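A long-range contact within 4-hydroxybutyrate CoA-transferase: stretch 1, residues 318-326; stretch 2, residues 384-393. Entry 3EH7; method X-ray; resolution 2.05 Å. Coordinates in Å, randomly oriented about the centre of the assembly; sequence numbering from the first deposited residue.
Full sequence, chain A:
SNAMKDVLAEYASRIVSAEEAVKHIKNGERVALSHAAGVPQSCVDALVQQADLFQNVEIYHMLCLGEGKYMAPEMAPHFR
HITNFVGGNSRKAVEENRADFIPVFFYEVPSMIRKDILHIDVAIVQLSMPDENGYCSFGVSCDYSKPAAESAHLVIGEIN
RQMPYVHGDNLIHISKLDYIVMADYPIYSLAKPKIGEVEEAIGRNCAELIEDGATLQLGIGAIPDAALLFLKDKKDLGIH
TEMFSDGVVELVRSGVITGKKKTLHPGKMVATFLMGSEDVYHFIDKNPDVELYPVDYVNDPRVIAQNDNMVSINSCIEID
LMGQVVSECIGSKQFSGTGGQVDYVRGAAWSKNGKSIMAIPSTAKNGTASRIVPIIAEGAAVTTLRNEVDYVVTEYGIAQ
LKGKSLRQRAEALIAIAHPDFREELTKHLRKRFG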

# COMPACT_ATOMS: atom_id res chain seq x y z
N GLU A 318 -0.76 -16.93 7.10
CA GLU A 318 0.41 -17.53 6.45
C GLU A 318 1.21 -16.48 5.71
O GLU A 318 0.71 -15.39 5.37
N ILE A 319 2.48 -16.81 5.49
CA ILE A 319 3.40 -16.01 4.70
C ILE A 319 4.18 -16.94 3.78
O ILE A 319 4.63 -18.03 4.20
N ASP A 320 4.28 -16.57 2.51
CA ASP A 320 4.97 -17.41 1.56
C ASP A 320 6.44 -17.05 1.53
O ASP A 320 6.87 -16.08 2.15
N LEU A 321 7.21 -17.85 0.82
CA LEU A 321 8.67 -17.68 0.80
C LEU A 321 9.15 -16.37 0.14
O LEU A 321 10.33 -16.04 0.25
N MSE A 322 8.25 -15.66 -0.55
CA MSE A 322 8.59 -14.36 -1.17
C MSE A 322 8.31 -13.23 -0.20
O MSE A 322 8.78 -12.11 -0.41
N GLY A 323 7.53 -13.53 0.83
CA GLY A 323 7.11 -12.55 1.79
C GLY A 323 5.67 -12.07 1.64
O GLY A 323 5.30 -11.13 2.30
N GLN A 324 4.84 -12.67 0.77
CA GLN A 324 3.43 -12.23 0.70
C GLN A 324 2.72 -12.68 1.98
O GLN A 324 2.89 -13.80 2.39
N VAL A 325 1.88 -11.80 2.55
CA VAL A 325 1.22 -12.01 3.82
C VAL A 325 -0.26 -12.16 3.59
O VAL A 325 -0.88 -11.31 2.93
N VAL A 326 -0.81 -13.25 4.08
CA VAL A 326 -2.25 -13.49 4.04
C VAL A 326 -2.77 -13.43 5.48
O VAL A 326 -2.33 -14.18 6.34
N THR A 384 -0.93 -7.98 2.85
CA THR A 384 0.24 -7.11 2.85
C THR A 384 1.19 -7.60 1.75
O THR A 384 1.47 -8.78 1.69
N LEU A 385 1.65 -6.69 0.88
CA LEU A 385 2.38 -7.04 -0.33
C LEU A 385 3.79 -7.51 0.00
O LEU A 385 4.40 -7.05 0.98
N ARG A 386 4.35 -8.40 -0.80
CA ARG A 386 5.73 -8.82 -0.55
C ARG A 386 6.70 -7.62 -0.55
O ARG A 386 7.70 -7.61 0.17
N ASN A 387 6.40 -6.62 -1.35
CA ASN A 387 7.23 -5.40 -1.45
C ASN A 387 7.19 -4.56 -0.20
O ASN A 387 8.01 -3.67 -0.09
N GLU A 388 6.25 -4.78 0.71
CA GLU A 388 6.20 -3.96 1.93
C GLU A 388 6.47 -4.66 3.26
O GLU A 388 6.66 -3.99 4.28
N VAL A 389 6.53 -5.98 3.26
CA VAL A 389 6.76 -6.72 4.51
C VAL A 389 8.15 -6.32 5.04
O VAL A 389 9.05 -6.08 4.24
N ASP A 390 8.31 -6.23 6.37
CA ASP A 390 9.55 -5.75 6.98
C ASP A 390 10.14 -6.93 7.80
O ASP A 390 10.79 -7.79 7.21
N TYR A 391 9.85 -7.00 9.10
CA TYR A 391 10.24 -8.12 9.96
C TYR A 391 9.18 -9.20 10.04
O TYR A 391 7.95 -8.93 10.07
N VAL A 392 9.65 -10.44 10.12
CA VAL A 392 8.79 -11.57 10.40
C VAL A 392 9.38 -12.27 11.60
O VAL A 392 10.59 -12.48 11.66
N VAL A 393 8.54 -12.61 12.57
CA VAL A 393 9.01 -13.20 13.83
C VAL A 393 8.23 -14.45 14.20
O VAL A 393 6.98 -14.43 14.22

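What ties the two stretches together by polar contact? V325 N donates to T384 O at 3.2 Å, and T384 N returns a weak bond to V325 O at 3.3 Å, closing an antiparallel pair. One water extends the link: it donates to Q324 OE1 (2.8 Å) and accepts from R386 N (2.9 Å).

What steadies each stretch beside this pair? D320, chi1 p, directs its carboxylate back into its own stretch, gathering the backbone amides of its turn. D320 OD1 accepts from Q324 N at 2.9 Å and M322 N at 3.0 Å, while D320 OD2 accepts from Q324 NE2 at 2.9 Å. Within stretch 2, L385 N donates to E388 OE2 at 3.1 Å.

Where does R386 go? Its CB points toward stretch 1, with chi1 p and the remaining chain extended, so R386 NH1 comes 3.6 Å from M322 SE; this selenomethionine (chi1 m) lies oblique to the guanidinium. R386 CB also lies 4.0 Å from Q324 CG.

Which side chains fill the rest of the contact? I319 (t) reaches CD1 to within 3.7 Å of V392 CG2 (chi1 t). V389, chi1 p, sets CG2 4.2 Å from V325 CG2 and CG1 3.5 Å from G323 O. A CB on G323 would crowd V389 CG1 and, at this phi/psi, jam against the preceding carbonyl O. V325 (t) and T384 (m) share a sheet face, CB to CB 3.8 Å.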

# COMPACT_ATOMS: atom_id res chain seq x y z
CB GLU A 318 0.01 -18.68 5.51
CG GLU A 318 -0.82 -18.25 4.33
CD GLU A 318 -1.30 -19.40 3.42
OE1 GLU A 318 -0.89 -20.58 3.58
OE2 GLU A 318 -2.10 -19.09 2.51
CB ILE A 319 4.33 -15.14 5.57
CG1 ILE A 319 5.34 -14.39 4.69
CG2 ILE A 319 5.11 -15.95 6.54
CD1 ILE A 319 5.97 -13.23 5.34
CB ASP A 320 4.30 -17.47 0.19
CG ASP A 320 4.50 -16.22 -0.66
OD1 ASP A 320 5.27 -15.32 -0.29
OD2 ASP A 320 3.85 -16.17 -1.73
CB LEU A 321 9.33 -18.89 0.13
CG LEU A 321 9.30 -20.17 0.97
CD1 LEU A 321 9.92 -21.33 0.24
CD2 LEU A 321 9.96 -19.96 2.34
CB MSE A 322 7.79 -14.15 -2.45
CG MSE A 322 8.09 -15.17 -3.52
SE MSE A 322 7.25 -14.68 -5.19
CE MSE A 322 5.41 -14.46 -4.56
CB GLN A 324 2.66 -12.80 -0.49
CG GLN A 324 3.39 -12.80 -1.81
CD GLN A 324 2.47 -13.02 -2.97
OE1 GLN A 324 1.84 -12.07 -3.48
NE2 GLN A 324 2.39 -14.28 -3.44
CB VAL A 325 1.46 -10.82 4.75
CG1 VAL A 325 0.51 -10.85 6.02
CG2 VAL A 325 2.94 -10.74 5.15
CB VAL A 326 -2.55 -14.86 3.45
CG1 VAL A 326 -4.03 -15.18 3.53
CG2 VAL A 326 -2.02 -14.92 2.01
CB THR A 384 0.93 -7.08 4.25
OG1 THR A 384 0.03 -6.51 5.21
CG2 THR A 384 2.17 -6.25 4.23
CB LEU A 385 2.47 -5.81 -1.29
CG LEU A 385 1.14 -5.29 -1.88
CD1 LEU A 385 1.30 -3.84 -2.43
CD2 LEU A 385 0.65 -6.25 -2.97
CB ARG A 386 6.18 -9.89 -1.55
CG ARG A 386 6.52 -9.35 -2.89
CD ARG A 386 7.02 -10.39 -3.91
NE ARG A 386 7.11 -9.71 -5.20
CZ ARG A 386 7.67 -10.20 -6.29
NH1 ARG A 386 8.20 -11.43 -6.31
NH2 ARG A 386 7.69 -9.47 -7.38
CB ASN A 387 6.84 -4.52 -2.66
CG ASN A 387 7.14 -5.17 -4.02
OD1 ASN A 387 7.72 -6.26 -4.08
ND2 ASN A 387 6.76 -4.52 -5.10
CB GLU A 388 4.90 -3.17 2.00
CG GLU A 388 3.64 -3.96 1.86
CD GLU A 388 2.46 -3.09 1.61
OE1 GLU A 388 2.62 -1.87 1.88
OE2 GLU A 388 1.38 -3.62 1.20
CB VAL A 389 6.61 -8.23 4.25
CG1 VAL A 389 7.63 -8.68 3.17
CG2 VAL A 389 6.76 -9.03 5.57
CB ASP A 390 9.18 -4.51 7.80
CG ASP A 390 10.36 -3.81 8.40
OD1 ASP A 390 11.50 -4.20 8.09
OD2 ASP A 390 10.10 -2.82 9.17
CB TYR A 391 10.48 -7.65 11.39
CG TYR A 391 11.66 -6.74 11.59
CD1 TYR A 391 11.50 -5.36 11.52
CD2 TYR A 391 12.92 -7.25 11.91
CE1 TYR A 391 12.57 -4.49 11.72
CE2 TYR A 391 14.01 -6.39 12.12
CZ TYR A 391 13.82 -5.02 12.02
OH TYR A 391 14.83 -4.16 12.22
CB VAL A 392 8.70 -12.53 9.20
CG1 VAL A 392 7.91 -13.80 9.58
CG2 VAL A 392 8.07 -11.82 7.98
CB VAL A 393 8.90 -12.19 15.01
CG1 VAL A 393 9.36 -12.83 16.30
CG2 VAL A 393 9.70 -10.90 14.73
O HOH W 1 2.64 -9.45 -2.87